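Local coordinates for protein haloacid dehalogenase-like hydrolase (PDB 4EZE) that probably hydrolyses O-phosphoserine to serine and phosphate with the help of magnesium, the last step of serine biosynthesis, at residues Gln95-Ile100 / Gln300-Gly305; Ile26-Thr31 / Leu70-Pro75; Gly203-Phe208 / Asn224-Arg229; Asp126-Glu131 / Asn172-Arg177. All coordinates share one frame; numbering follows the deposited sequence.

Contact 1 (Gln95-Ile100 / Gln300-Gly305)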
loop_
_atom_site.group_PDB
_atom_site.type_symbol
_atom_site.label_atom_id
_atom_site.label_comp_id
_atom_site.label_asym_id
_atom_site.label_seq_id
_atom_site.Cartn_x
_atom_site.Cartn_y
_atom_site.Cartn_z
ATOM N N GLN A 95 12.254 -16.219 1.119
ATOM C CA GLN A 95 12.210 -14.815 0.705
ATOM C C GLN A 95 11.900 -14.627 -0.762
ATOM O O GLN A 95 12.752 -14.202 -1.522
ATOM C CB GLN A 95 13.508 -14.098 1.087
ATOM C CG GLN A 95 13.607 -13.978 2.616
ATOM C CD GLN A 95 14.764 -13.156 3.148
ATOM O OE1 GLN A 95 15.715 -12.806 2.431
ATOM N NE2 GLN A 95 14.694 -12.856 4.444
ATOM N N PHE A 96 10.675 -14.940 -1.173
ATOM C CA PHE A 96 10.263 -14.526 -2.497
ATOM C C PHE A 96 8.899 -13.915 -2.344
ATOM O O PHE A 96 8.224 -14.111 -1.327
ATOM C CB PHE A 96 10.245 -15.699 -3.505
ATOM C CG PHE A 96 9.357 -16.818 -3.093
ATOM C CD1 PHE A 96 7.993 -16.779 -3.371
ATOM C CD2 PHE A 96 9.866 -17.888 -2.372
ATOM C CE1 PHE A 96 7.145 -17.806 -2.955
ATOM C CE2 PHE A 96 9.039 -18.920 -1.969
ATOM C CZ PHE A 96 7.677 -18.883 -2.260
ATOM N N ASP A 97 8.498 -13.148 -3.349
ATOM C CA ASP A 97 7.152 -12.623 -3.383
ATOM C C ASP A 97 6.369 -13.447 -4.373
ATOM O O ASP A 97 6.943 -14.081 -5.274
ATOM C CB ASP A 97 7.161 -11.154 -3.824
ATOM C CG ASP A 97 7.485 -10.214 -2.683
ATOM O OD1 ASP A 97 6.788 -10.326 -1.648
ATOM O OD2 ASP A 97 8.426 -9.381 -2.821
ATOM N N PHE A 98 5.053 -13.425 -4.245
ATOM C CA PHE A 98 4.262 -14.054 -5.285
ATOM C C PHE A 98 2.928 -13.358 -5.351
ATOM O O PHE A 98 2.578 -12.584 -4.448
ATOM C CB PHE A 98 4.057 -15.540 -4.973
ATOM C CG PHE A 98 3.236 -15.793 -3.720
ATOM C CD1 PHE A 98 1.863 -15.851 -3.777
ATOM C CD2 PHE A 98 3.852 -15.974 -2.491
ATOM C CE1 PHE A 98 1.116 -16.106 -2.644
ATOM C CE2 PHE A 98 3.110 -16.216 -1.354
ATOM C CZ PHE A 98 1.749 -16.287 -1.425
ATOM N N PHE A 99 2.188 -13.642 -6.417
ATOM C CA PHE A 99 0.812 -13.198 -6.522
ATOM C C PHE A 99 -0.051 -14.293 -7.089
ATOM O O PHE A 99 0.318 -14.956 -8.068
ATOM C CB PHE A 99 0.713 -11.976 -7.412
ATOM C CG PHE A 99 1.159 -10.731 -6.743
ATOM C CD1 PHE A 99 0.378 -10.153 -5.757
ATOM C CD2 PHE A 99 2.376 -10.154 -7.065
ATOM C CE1 PHE A 99 0.788 -8.999 -5.118
ATOM C CE2 PHE A 99 2.791 -8.999 -6.427
ATOM C CZ PHE A 99 1.994 -8.422 -5.457
ATOM N N ILE A 100 -1.193 -14.497 -6.454
ATOM C CA ILE A 100 -2.220 -15.330 -7.029
ATOM C C ILE A 100 -3.073 -14.415 -7.876
ATOM O O ILE A 100 -3.741 -13.527 -7.368
ATOM C CB ILE A 100 -3.067 -16.007 -5.957
ATOM C CG1 ILE A 100 -2.242 -17.092 -5.259
ATOM C CG2 ILE A 100 -4.307 -16.627 -6.582
ATOM C CD1 ILE A 100 -2.856 -17.508 -3.938
ATOM N N GLN A 300 0.578 -9.518 -0.991
ATOM C CA GLN A 300 1.615 -8.790 -0.270
ATOM C C GLN A 300 2.811 -8.500 -1.136
ATOM O O GLN A 300 3.192 -9.286 -2.027
ATOM C CB GLN A 300 2.109 -9.593 0.950
ATOM C CG GLN A 300 1.027 -10.016 1.949
ATOM C CD GLN A 300 1.569 -10.962 3.012
ATOM O OE1 GLN A 300 2.774 -11.200 3.074
ATOM N NE2 GLN A 300 0.676 -11.527 3.836
ATOM N N ILE A 301 3.442 -7.376 -0.848
ATOM C CA ILE A 301 4.779 -7.193 -1.343
ATOM C C ILE A 301 5.724 -7.095 -0.161
ATOM O O ILE A 301 5.610 -6.187 0.668
ATOM C CB ILE A 301 4.887 -5.952 -2.235
ATOM C CG1 ILE A 301 3.954 -6.105 -3.427
ATOM C CG2 ILE A 301 6.316 -5.805 -2.744
ATOM C CD1 ILE A 301 3.722 -4.803 -4.178
ATOM N N ASN A 302 6.670 -8.023 -0.095
ATOM C CA ASN A 302 7.560 -8.092 1.047
ATOM C C ASN A 302 9.007 -7.878 0.707
ATOM O O ASN A 302 9.748 -7.403 1.551
ATOM C CB ASN A 302 7.406 -9.444 1.771
ATOM C CG ASN A 302 6.025 -9.611 2.346
ATOM O OD1 ASN A 302 5.500 -8.658 2.898
ATOM N ND2 ASN A 302 5.415 -10.807 2.203
ATOM N N TYR A 303 9.427 -8.234 -0.507
ATOM C CA TYR A 303 10.857 -8.138 -0.856
ATOM C C TYR A 303 11.175 -7.381 -2.149
ATOM O O TYR A 303 12.304 -7.415 -2.600
ATOM C CB TYR A 303 11.499 -9.538 -0.951
ATOM C CG TYR A 303 11.270 -10.372 0.283
ATOM C CD1 TYR A 303 12.043 -10.204 1.423
ATOM C CD2 TYR A 303 10.269 -11.329 0.301
ATOM C CE1 TYR A 303 11.800 -10.954 2.566
ATOM C CE2 TYR A 303 10.027 -12.087 1.413
ATOM C CZ TYR A 303 10.783 -11.909 2.545
ATOM O OH TYR A 303 10.482 -12.702 3.636
ATOM N N HIS A 304 10.202 -6.728 -2.774
ATOM C CA HIS A 304 10.494 -5.973 -3.993
ATOM C C HIS A 304 9.760 -4.664 -3.896
ATOM O O HIS A 304 9.346 -4.294 -2.811
ATOM C CB HIS A 304 10.089 -6.771 -5.238
ATOM C CG HIS A 304 10.920 -8.004 -5.444
ATOM N ND1 HIS A 304 10.641 -9.204 -4.823
ATOM C CD2 HIS A 304 12.042 -8.211 -6.178
ATOM C CE1 HIS A 304 11.552 -10.099 -5.171
ATOM N NE2 HIS A 304 12.406 -9.525 -6.002
ATOM N N GLY A 305 9.594 -3.952 -5.003
ATOM C CA GLY A 305 8.939 -2.649 -4.928
ATOM C C GLY A 305 7.595 -2.694 -5.609
ATOM O O GLY A 305 7.114 -3.763 -5.976
HETATM O O HOH W 1 6.491 -12.843 0.736
HETATM O O HOH W 2 4.454 -11.703 -1.847
HETATM O O HOH W 3 0.927 -11.974 -2.468
#
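Asp97 reaches from the edge strand 97-100 into the turn that follows strand 299-301. Its CB passes His304 ND1 at 4.1 Å. CG lies anti to the backbone carbonyl carbon (chi1 -82°), and from there the two oxygens divide the work. OD1 takes the backbone N of Asn302 at 2.8 Å, on its syn side and a little out of the carboxylate plane. OD2 takes the backbone N of Tyr303 likewise, at 2.8 Å. The anti lone pair of OD2 receives His304 ND1 at 3.0 Å, close to the imidazole plane and nearly straight (169°). A water that accepts from Phe98 N lies within hydrogen-bonding distance of both Asp97 OD1 and Gln300 O. The Tyr303 ring holds Asn302 CB over one face and Gln95 CB over the other. The Gln95 CB to ring-centroid distance is 3.9 Å, a CH-pi contact. At the far end, Phe99 CZ meets Ile301 CG1 at 3.7 Å, with the methylene at the ring edge. The contact joins the N-terminal antiparallel sheet to the last strand of the HAD core sheet. Three N-H donors on one buried carboxylate should stabilise its negative charge. His304 ND1 donates, and the carboxylate probably favours a positively charged imidazole.

Contact 2 (Ile26-Thr31 / Leu70-Pro75)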
loop_
_atom_site.group_PDB
_atom_site.type_symbol
_atom_site.label_atom_id
_atom_site.label_comp_id
_atom_site.label_asym_id
_atom_site.label_seq_id
_atom_site.Cartn_x
_atom_site.Cartn_y
_atom_site.Cartn_z
ATOM N N ILE A 26 -0.345 -18.265 -10.559
ATOM C CA ILE A 26 0.451 -17.689 -9.500
ATOM C C ILE A 26 1.742 -17.237 -10.136
ATOM O O ILE A 26 2.361 -18.007 -10.882
ATOM C CB ILE A 26 0.839 -18.744 -8.453
ATOM C CG1 ILE A 26 -0.412 -19.318 -7.791
ATOM C CG2 ILE A 26 1.781 -18.131 -7.431
ATOM C CD1 ILE A 26 -0.128 -20.346 -6.722
ATOM N N TYR A 27 2.130 -15.993 -9.870
ATOM C CA TYR A 27 3.438 -15.499 -10.320
ATOM C C TYR A 27 4.405 -15.507 -9.154
ATOM O O TYR A 27 4.038 -15.126 -8.045
ATOM C CB TYR A 27 3.337 -14.050 -10.805
ATOM C CG TYR A 27 2.296 -13.784 -11.870
ATOM C CD1 TYR A 27 2.570 -14.032 -13.211
ATOM C CD2 TYR A 27 1.052 -13.243 -11.537
ATOM C CE1 TYR A 27 1.630 -13.765 -14.199
ATOM C CE2 TYR A 27 0.110 -12.972 -12.515
ATOM C CZ TYR A 27 0.404 -13.243 -13.847
ATOM O OH TYR A 27 -0.516 -12.965 -14.831
ATOM N N PHE A 28 5.644 -15.894 -9.405
ATOM C CA PHE A 28 6.644 -15.908 -8.369
ATOM C C PHE A 28 7.771 -14.992 -8.763
ATOM O O PHE A 28 8.276 -15.095 -9.867
ATOM C CB PHE A 28 7.242 -17.299 -8.231
ATOM C CG PHE A 28 6.280 -18.309 -7.727
ATOM C CD1 PHE A 28 6.112 -18.496 -6.373
ATOM C CD2 PHE A 28 5.549 -19.081 -8.610
ATOM C CE1 PHE A 28 5.215 -19.433 -5.907
ATOM C CE2 PHE A 28 4.655 -20.016 -8.152
ATOM C CZ PHE A 28 4.474 -20.181 -6.802
ATOM N N ILE A 29 8.195 -14.126 -7.851
ATOM C CA ILE A 29 9.320 -13.248 -8.133
ATOM C C ILE A 29 10.391 -13.418 -7.081
ATOM O O ILE A 29 10.147 -13.220 -5.884
ATOM C CB ILE A 29 8.909 -11.763 -8.109
ATOM C CG1 ILE A 29 7.716 -11.512 -9.040
ATOM C CG2 ILE A 29 10.100 -10.896 -8.469
ATOM C CD1 ILE A 29 6.365 -11.737 -8.381
ATOM N N THR A 30 11.598 -13.710 -7.533
ATOM C CA THR A 30 12.659 -14.010 -6.630
ATOM C C THR A 30 14.006 -13.583 -7.194
ATOM O O THR A 30 14.149 -13.486 -8.398
ATOM C CB THR A 30 12.695 -15.519 -6.422
ATOM O OG1 THR A 30 13.669 -15.814 -5.432
ATOM C CG2 THR A 30 13.068 -16.227 -7.731
ATOM N N THR A 31 15.006 -13.349 -6.332
ATOM C CA THR A 31 16.387 -13.120 -6.818
ATOM C C THR A 31 17.160 -14.416 -7.087
ATOM O O THR A 31 18.252 -14.379 -7.670
ATOM C CB THR A 31 17.209 -12.276 -5.842
ATOM O OG1 THR A 31 17.166 -12.900 -4.546
ATOM C CG2 THR A 31 16.628 -10.834 -5.768
ATOM N N LEU A 70 8.511 -16.341 -12.614
ATOM C CA LEU A 70 8.069 -17.703 -12.877
ATOM C C LEU A 70 6.552 -17.741 -12.815
ATOM O O LEU A 70 5.959 -17.291 -11.847
ATOM C CB LEU A 70 8.643 -18.677 -11.845
ATOM C CG LEU A 70 8.312 -20.150 -12.108
ATOM C CD1 LEU A 70 9.041 -20.691 -13.335
ATOM C CD2 LEU A 70 8.662 -20.965 -10.884
ATOM N N LYS A 71 5.913 -18.255 -13.858
ATOM C CA LYS A 71 4.458 -18.298 -13.863
ATOM C C LYS A 71 3.983 -19.748 -13.720
ATOM O O LYS A 71 4.476 -20.638 -14.385
ATOM C CB LYS A 71 3.899 -17.645 -15.129
ATOM C CG LYS A 71 2.376 -17.701 -15.236
ATOM C CD LYS A 71 1.909 -17.028 -16.518
ATOM C CE LYS A 71 0.435 -17.272 -16.818
ATOM N NZ LYS A 71 0.156 -16.814 -18.214
ATOM N N LEU A 72 3.046 -19.986 -12.826
ATOM C CA LEU A 72 2.616 -21.345 -12.590
ATOM C C LEU A 72 1.127 -21.393 -12.822
ATOM O O LEU A 72 0.385 -20.574 -12.273
ATOM C CB LEU A 72 2.938 -21.789 -11.153
ATOM C CG LEU A 72 2.089 -22.976 -10.671
ATOM C CD1 LEU A 72 2.459 -24.236 -11.444
ATOM C CD2 LEU A 72 2.221 -23.221 -9.175
ATOM N N THR A 73 0.686 -22.338 -13.646
ATOM C CA THR A 73 -0.743 -22.550 -13.822
ATOM C C THR A 73 -1.099 -23.892 -13.232
ATOM O O THR A 73 -0.442 -24.894 -13.488
ATOM C CB THR A 73 -1.151 -22.477 -15.294
ATOM O OG1 THR A 73 -0.676 -21.241 -15.848
ATOM C CG2 THR A 73 -2.651 -22.530 -15.410
ATOM N N LEU A 74 -2.109 -23.877 -12.381
ATOM C CA LEU A 74 -2.556 -25.066 -11.694
ATOM C C LEU A 74 -4.056 -24.999 -11.487
ATOM O O LEU A 74 -4.654 -23.937 -11.586
ATOM C CB LEU A 74 -1.818 -25.243 -10.366
ATOM C CG LEU A 74 -2.256 -24.409 -9.168
ATOM C CD1 LEU A 74 -1.394 -24.724 -7.975
ATOM C CD2 LEU A 74 -2.209 -22.939 -9.488
ATOM N N PRO A 75 -4.661 -26.144 -11.221
ATOM C CA PRO A 75 -6.100 -26.234 -11.039
ATOM C C PRO A 75 -6.544 -25.364 -9.894
ATOM O O PRO A 75 -5.855 -25.253 -8.905
ATOM C CB PRO A 75 -6.303 -27.698 -10.679
ATOM C CG PRO A 75 -5.098 -28.412 -11.190
ATOM C CD PRO A 75 -4.096 -27.416 -11.668
HETATM O O HOH W 4 -1.815 -14.245 -16.991
#
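Ile26 pairs with Leu72, and Phe28 with Leu70, on adjacent antiparallel strands. The axes of these strand segments come within 4.8 Å. Backbone hydrogen bonds come in two reciprocal sets. Ile26 and Leu72 form one hydrogen-bonded pair, with Leu72 N to Ile26 O at 2.9 Å. Phe28 and Leu70 form the next, with Phe28 N to Leu70 O at 2.8 Å. Tyr27 and Lys71 sit between them as a non-hydrogen-bonded pair, and Tyr27 CA makes a CA-H...O contact to Leu70 O at 3.4 Å.

Apolar packing fills the face that carries Ile26, Phe28, Leu70 and Leu72. The Phe28 ring turns its edge to Leu72, with CE2 3.9 Å from Leu72 CB, while Ile26 CG2 lies over one of its faces. Ile26 CD1 reaches on to Leu74 CD2 at 4.3 Å.

On the face of Tyr27 and Lys71 the two side chains point the same way. With CG anti to the backbone N (chi1 178°) and the chain extended, Lys71 runs alongside the Tyr27 ring, CD 4.0 Å from Tyr27 CE1. Tyr27 OH donates to a water, which Lys71 NZ meets only weakly. The stronger partner of Lys71 NZ is Leu317 O at the C-terminus.

Both are inner strands of a four-stranded antiparallel sheet, between strands 56-62 and 97-100. Helix 34-45 covers the apolar face through Leu41 on Phe28 and Phe37 on Leu70.

Contact 3 (Gly203-Phe208 / Asn224-Arg229); sequences GGLDIF and NTVEIR
Asn224 and Asp206 bury the most surface here, and each reaches for the backbone of the other segment. Asn224 turns its amide back to the glycine pair. Its ND2 donates to Gly203 O at 2.8 Å. The oxygen lies in the amide plane, but the donor sits well above the carbonyl plane of Gly203. A weak bond from Asn224 N to Gly204 O adds to this. On the other side of the amide, Asn224 OD1 accepts from Met242 N, which helps fix its rotation.

Asp206, in the first turn of helix 206-216, sends its carboxylate across to the backbone of Val226. CG stands between the backbone N and the carbonyl carbon (chi1 56°), which carries OD1 to Val226 N at 2.8 Å. The bond is syn but 32° out of the carboxylate plane. Thr225 CG2 packs crosswise on the carboxylate, 3.5 Å from Asp206 CG.

Val226 comes third. Its CG2 touches Leu205 CD2 at 3.6 Å, and Ile160 of helix 152-161 packs on both residues. Gly203 and Gly204 follow core strand 197-202 and lie near Asp114 and Asp116, the predicted nucleophile and proton donor. This strand-to-helix loop at the active-site end of a parallel sheet is characteristic of the Rossmann-like HAD fold.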
loop_
_atom_site.group_PDB
_atom_site.type_symbol
_atom_site.label_atom_id
_atom_site.label_comp_id
_atom_site.label_asym_id
_atom_site.label_seq_id
_atom_site.Cartn_x
_atom_site.Cartn_y
_atom_site.Cartn_z
ATOM N N GLY A 203 -4.493 9.142 6.838
ATOM C CA GLY A 203 -4.730 9.863 8.103
ATOM C C GLY A 203 -3.751 11.000 8.357
ATOM O O GLY A 203 -3.760 11.600 9.429
ATOM N N GLY A 204 -2.912 11.309 7.365
ATOM C CA GLY A 204 -1.878 12.335 7.514
ATOM C C GLY A 204 -2.326 13.752 7.190
ATOM O O GLY A 204 -3.509 14.004 6.989
ATOM N N LEU A 205 -1.364 14.673 7.137
ATOM C CA LEU A 205 -1.598 16.085 6.841
ATOM C C LEU A 205 -1.882 16.379 5.376
ATOM O O LEU A 205 -1.241 15.844 4.481
ATOM C CB LEU A 205 -0.385 16.920 7.256
ATOM C CG LEU A 205 -0.057 16.997 8.749
ATOM C CD1 LEU A 205 1.197 17.808 8.992
ATOM C CD2 LEU A 205 -1.196 17.624 9.511
ATOM N N ASP A 206 -2.803 17.304 5.135
ATOM C CA ASP A 206 -3.161 17.664 3.776
ATOM C C ASP A 206 -2.032 18.397 3.087
ATOM O O ASP A 206 -1.932 18.398 1.859
ATOM C CB ASP A 206 -4.404 18.549 3.766
ATOM C CG ASP A 206 -4.232 19.816 4.624
ATOM O OD1 ASP A 206 -4.145 19.720 5.876
ATOM O OD2 ASP A 206 -4.212 20.919 4.037
ATOM N N ILE A 207 -1.199 19.093 3.839
ATOM C CA ILE A 207 -0.149 19.818 3.155
ATOM C C ILE A 207 0.750 18.816 2.456
ATOM O O ILE A 207 1.121 19.009 1.308
ATOM C CB ILE A 207 0.650 20.745 4.083
ATOM C CG1 ILE A 207 1.570 21.635 3.256
ATOM C CG2 ILE A 207 1.441 19.949 5.084
ATOM C CD1 ILE A 207 2.277 22.683 4.055
ATOM N N PHE A 208 1.084 17.735 3.146
ATOM C CA PHE A 208 1.863 16.675 2.531
ATOM C C PHE A 208 1.116 15.955 1.427
ATOM O O PHE A 208 1.656 15.717 0.359
ATOM C CB PHE A 208 2.277 15.651 3.577
ATOM C CG PHE A 208 3.408 16.089 4.436
ATOM C CD1 PHE A 208 3.322 17.243 5.170
ATOM C CD2 PHE A 208 4.556 15.340 4.516
ATOM C CE1 PHE A 208 4.357 17.645 5.960
ATOM C CE2 PHE A 208 5.594 15.742 5.310
ATOM C CZ PHE A 208 5.491 16.899 6.034
ATOM N N ASN A 224 -6.557 14.046 6.437
ATOM C CA ASN A 224 -7.021 15.022 7.427
ATOM C C ASN A 224 -6.614 16.403 6.977
ATOM O O ASN A 224 -5.659 16.563 6.213
ATOM C CB ASN A 224 -6.405 14.762 8.781
ATOM C CG ASN A 224 -7.080 13.649 9.514
ATOM O OD1 ASN A 224 -8.253 13.747 9.842
ATOM N ND2 ASN A 224 -6.328 12.587 9.815
ATOM N N THR A 225 -7.331 17.417 7.444
ATOM C CA THR A 225 -6.987 18.765 7.057
ATOM C C THR A 225 -6.663 19.549 8.317
ATOM O O THR A 225 -7.464 19.584 9.256
ATOM C CB THR A 225 -8.116 19.457 6.269
ATOM O OG1 THR A 225 -8.734 18.516 5.378
ATOM C CG2 THR A 225 -7.556 20.615 5.444
ATOM N N VAL A 226 -5.474 20.138 8.360
ATOM C CA VAL A 226 -5.118 21.019 9.478
ATOM C C VAL A 226 -4.821 22.392 8.914
ATOM O O VAL A 226 -3.935 22.543 8.075
ATOM C CB VAL A 226 -3.927 20.481 10.257
ATOM C CG1 VAL A 226 -3.611 21.408 11.431
ATOM C CG2 VAL A 226 -4.252 19.064 10.736
ATOM N N GLU A 227 -5.604 23.383 9.335
ATOM C CA GLU A 227 -5.520 24.702 8.734
ATOM C C GLU A 227 -4.168 25.338 9.013
ATOM O O GLU A 227 -3.586 25.154 10.071
ATOM C CB GLU A 227 -6.622 25.610 9.277
ATOM C CG GLU A 227 -6.529 27.031 8.742
ATOM C CD GLU A 227 -7.320 28.032 9.576
ATOM O OE1 GLU A 227 -7.692 27.719 10.727
ATOM O OE2 GLU A 227 -7.562 29.144 9.079
ATOM N N ILE A 228 -3.681 26.085 8.043
ATOM C CA ILE A 228 -2.480 26.873 8.192
ATOM C C ILE A 228 -2.891 28.314 7.999
ATOM O O ILE A 228 -3.502 28.662 6.988
ATOM C CB ILE A 228 -1.447 26.534 7.114
ATOM C CG1 ILE A 228 -0.697 25.254 7.479
ATOM C CG2 ILE A 228 -0.500 27.709 6.907
ATOM C CD1 ILE A 228 0.015 24.611 6.301
ATOM N N ARG A 229 -2.569 29.145 8.979
ATOM C CA ARG A 229 -2.960 30.543 8.958
ATOM C C ARG A 229 -1.777 31.426 9.357
ATOM O O ARG A 229 -1.015 31.076 10.270
ATOM C CB ARG A 229 -4.137 30.773 9.902
ATOM C CG ARG A 229 -4.959 31.994 9.523
ATOM C CD ARG A 229 -5.941 32.361 10.610
ATOM N NE ARG A 229 -6.562 31.184 11.222
ATOM C CZ ARG A 229 -7.539 31.239 12.126
ATOM N NH1 ARG A 229 -8.012 32.412 12.527
ATOM N NH2 ARG A 229 -8.048 30.122 12.630
#

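Contact 4 (Asp126-Glu131 / Asn172-Arg177)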
loop_
_atom_site.group_PDB
_atom_site.type_symbol
_atom_site.label_atom_id
_atom_site.label_comp_id
_atom_site.label_asym_id
_atom_site.label_seq_id
_atom_site.Cartn_x
_atom_site.Cartn_y
_atom_site.Cartn_z
ATOM N N ASP A 126 6.174 12.105 12.309
ATOM C CA ASP A 126 7.417 11.781 13.015
ATOM C C ASP A 126 8.572 12.602 12.486
ATOM O O ASP A 126 9.421 13.053 13.252
ATOM C CB ASP A 126 7.787 10.315 12.851
ATOM C CG ASP A 126 6.910 9.412 13.661
ATOM O OD1 ASP A 126 6.026 9.931 14.376
ATOM O OD2 ASP A 126 7.106 8.180 13.576
ATOM N N GLU A 127 8.615 12.773 11.172
ATOM C CA GLU A 127 9.694 13.516 10.555
ATOM C C GLU A 127 9.626 14.975 10.943
ATOM O O GLU A 127 10.645 15.626 11.082
ATOM C CB GLU A 127 9.637 13.387 9.043
ATOM C CG GLU A 127 10.070 12.017 8.566
ATOM C CD GLU A 127 11.521 11.734 8.896
ATOM O OE1 GLU A 127 12.392 12.552 8.525
ATOM O OE2 GLU A 127 11.788 10.694 9.523
ATOM N N ILE A 128 8.421 15.501 11.099
ATOM C CA ILE A 128 8.305 16.888 11.486
ATOM C C ILE A 128 8.799 17.030 12.917
ATOM O O ILE A 128 9.557 17.938 13.231
ATOM C CB ILE A 128 6.867 17.352 11.388
ATOM C CG1 ILE A 128 6.419 17.302 9.930
ATOM C CG2 ILE A 128 6.729 18.752 11.966
ATOM C CD1 ILE A 128 4.934 17.536 9.779
ATOM N N ALA A 129 8.383 16.095 13.764
ATOM C CA ALA A 129 8.819 16.010 15.136
ATOM C C ALA A 129 10.328 15.985 15.276
ATOM O O ALA A 129 10.889 16.716 16.103
ATOM C CB ALA A 129 8.226 14.780 15.800
ATOM N N ARG A 130 10.993 15.141 14.496
ATOM C CA ARG A 130 12.432 15.044 14.645
ATOM C C ARG A 130 13.090 16.341 14.200
ATOM O O ARG A 130 14.046 16.799 14.811
ATOM C CB ARG A 130 13.036 13.825 13.940
ATOM C CG ARG A 130 14.159 13.195 14.767
ATOM C CD ARG A 130 14.888 12.060 14.065
ATOM N NE ARG A 130 15.336 12.478 12.745
ATOM C CZ ARG A 130 14.822 12.011 11.615
ATOM N NH1 ARG A 130 13.865 11.094 11.670
ATOM N NH2 ARG A 130 15.270 12.447 10.439
ATOM N N GLU A 131 12.558 16.951 13.150
ATOM C CA GLU A 131 13.053 18.242 12.702
ATOM C C GLU A 131 12.948 19.299 13.819
ATOM O O GLU A 131 13.737 20.233 13.868
ATOM C CB GLU A 131 12.262 18.704 11.485
ATOM C CG GLU A 131 12.705 20.033 10.917
ATOM C CD GLU A 131 13.900 19.880 10.006
ATOM O OE1 GLU A 131 14.441 18.754 9.926
ATOM O OE2 GLU A 131 14.293 20.879 9.371
ATOM N N ASN A 172 7.073 22.266 4.382
ATOM C CA ASN A 172 7.361 22.062 2.978
ATOM C C ASN A 172 8.726 21.419 2.819
ATOM O O ASN A 172 8.911 20.535 1.991
ATOM C CB ASN A 172 7.306 23.382 2.219
ATOM C CG ASN A 172 5.893 23.805 1.886
ATOM O OD1 ASN A 172 5.019 22.975 1.672
ATOM N ND2 ASN A 172 5.668 25.106 1.828
ATOM N N ALA A 173 9.681 21.871 3.618
ATOM C CA ALA A 173 11.020 21.318 3.580
ATOM C C ALA A 173 11.012 19.861 3.992
ATOM O O ALA A 173 11.695 19.044 3.397
ATOM C CB ALA A 173 11.938 22.108 4.475
ATOM N N VAL A 174 10.243 19.542 5.021
ATOM C CA VAL A 174 10.143 18.170 5.484
ATOM C C VAL A 174 9.520 17.303 4.408
ATOM O O VAL A 174 9.954 16.187 4.163
ATOM C CB VAL A 174 9.317 18.073 6.763
ATOM C CG1 VAL A 174 9.115 16.629 7.148
ATOM C CG2 VAL A 174 9.999 18.819 7.879
ATOM N N CYS A 175 8.500 17.839 3.759
ATOM C CA CYS A 175 7.820 17.137 2.688
ATOM C C CYS A 175 8.770 16.892 1.530
ATOM O O CYS A 175 8.751 15.840 0.913
ATOM C CB CYS A 175 6.620 17.940 2.209
ATOM S SG CYS A 175 5.634 17.092 0.994
ATOM N N ASP A 176 9.606 17.877 1.250
ATOM C CA ASP A 176 10.550 17.805 0.146
ATOM C C ASP A 176 11.563 16.680 0.296
ATOM O O ASP A 176 11.980 16.091 -0.687
ATOM C CB ASP A 176 11.241 19.147 -0.070
ATOM C CG ASP A 176 10.367 20.135 -0.809
ATOM O OD1 ASP A 176 9.199 19.805 -1.084
ATOM O OD2 ASP A 176 10.845 21.242 -1.117
ATOM N N ARG A 177 11.992 16.409 1.517
ATOM C CA ARG A 177 12.975 15.354 1.738
ATOM C C ARG A 177 12.387 13.940 1.913
ATOM O O ARG A 177 13.116 12.982 2.137
ATOM C CB ARG A 177 13.936 15.716 2.870
ATOM C CG ARG A 177 13.329 15.759 4.239
ATOM C CD ARG A 177 14.423 15.830 5.272
ATOM N NE ARG A 177 13.966 15.371 6.574
ATOM C CZ ARG A 177 13.638 16.180 7.571
ATOM N NH1 ARG A 177 13.733 17.490 7.412
ATOM N NH2 ARG A 177 13.227 15.677 8.723
#
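One guanidinium, that of Arg177, is held by two glutamates a helical turn apart. Its NH2 meets Glu127 OE1 at 3.2 Å, near the guanidinium plane and on the anti side of the carboxylate. The two planes stand almost perpendicular. NH1 meets Glu131 OE1 at 2.9 Å, but from above the carboxylate plane, and the bond is bent (135°). Arg177 CG stands between its backbone N and carbonyl carbon (chi1 68°), and the chain runs extended from there to NE, reaching across to helix 124-131. Glu127 is shared: its OE2 takes Arg130 NH1 at 3.0 Å. The two arginines come close, with NH2 of Arg130 4.2 Å from NH2 of Arg177, and the carboxylate of Glu127 probably offsets their like charge.

This salt-bridge network joins two helices of the helical region inserted after the first core strand, the place of the cap in phosphoserine phosphatases. The short helix axes cross at 120°, 9.9 Å apart at closest approach. Next to the charges the packing is apolar. Val174 CG1 touches Glu127 CB at 3.8 Å and Ile128 CG1 at 3.9 Å. Ile128 crosses Val174 at about a right angle and also packs on Phe208 of helix 206-216.

Overall arrangement
The four contacts fall into two pairs set well apart. Contacts 1 and 2 have centres 11 Å apart and share one sheet, since strand 97-100 lies beside strand 23-29. Phe99 O to Tyr27 N, at 2.8 Å, is a probable hydrogen bond between them. Contacts 3 and 4 have centres 13 Å apart and touch through Phe208 CZ and Val174 CG1, 3.8 Å apart. The centres of contacts 2 and 3 are about 42 Å apart. The sodium ion, bound by Asp114, Asp116 and Asp270, is nearer the second pair: it lies about 8 Å from the Gly203 residue and about 13 Å from the side chain of Glu127. Contacts 1 and 2 lie away from this site.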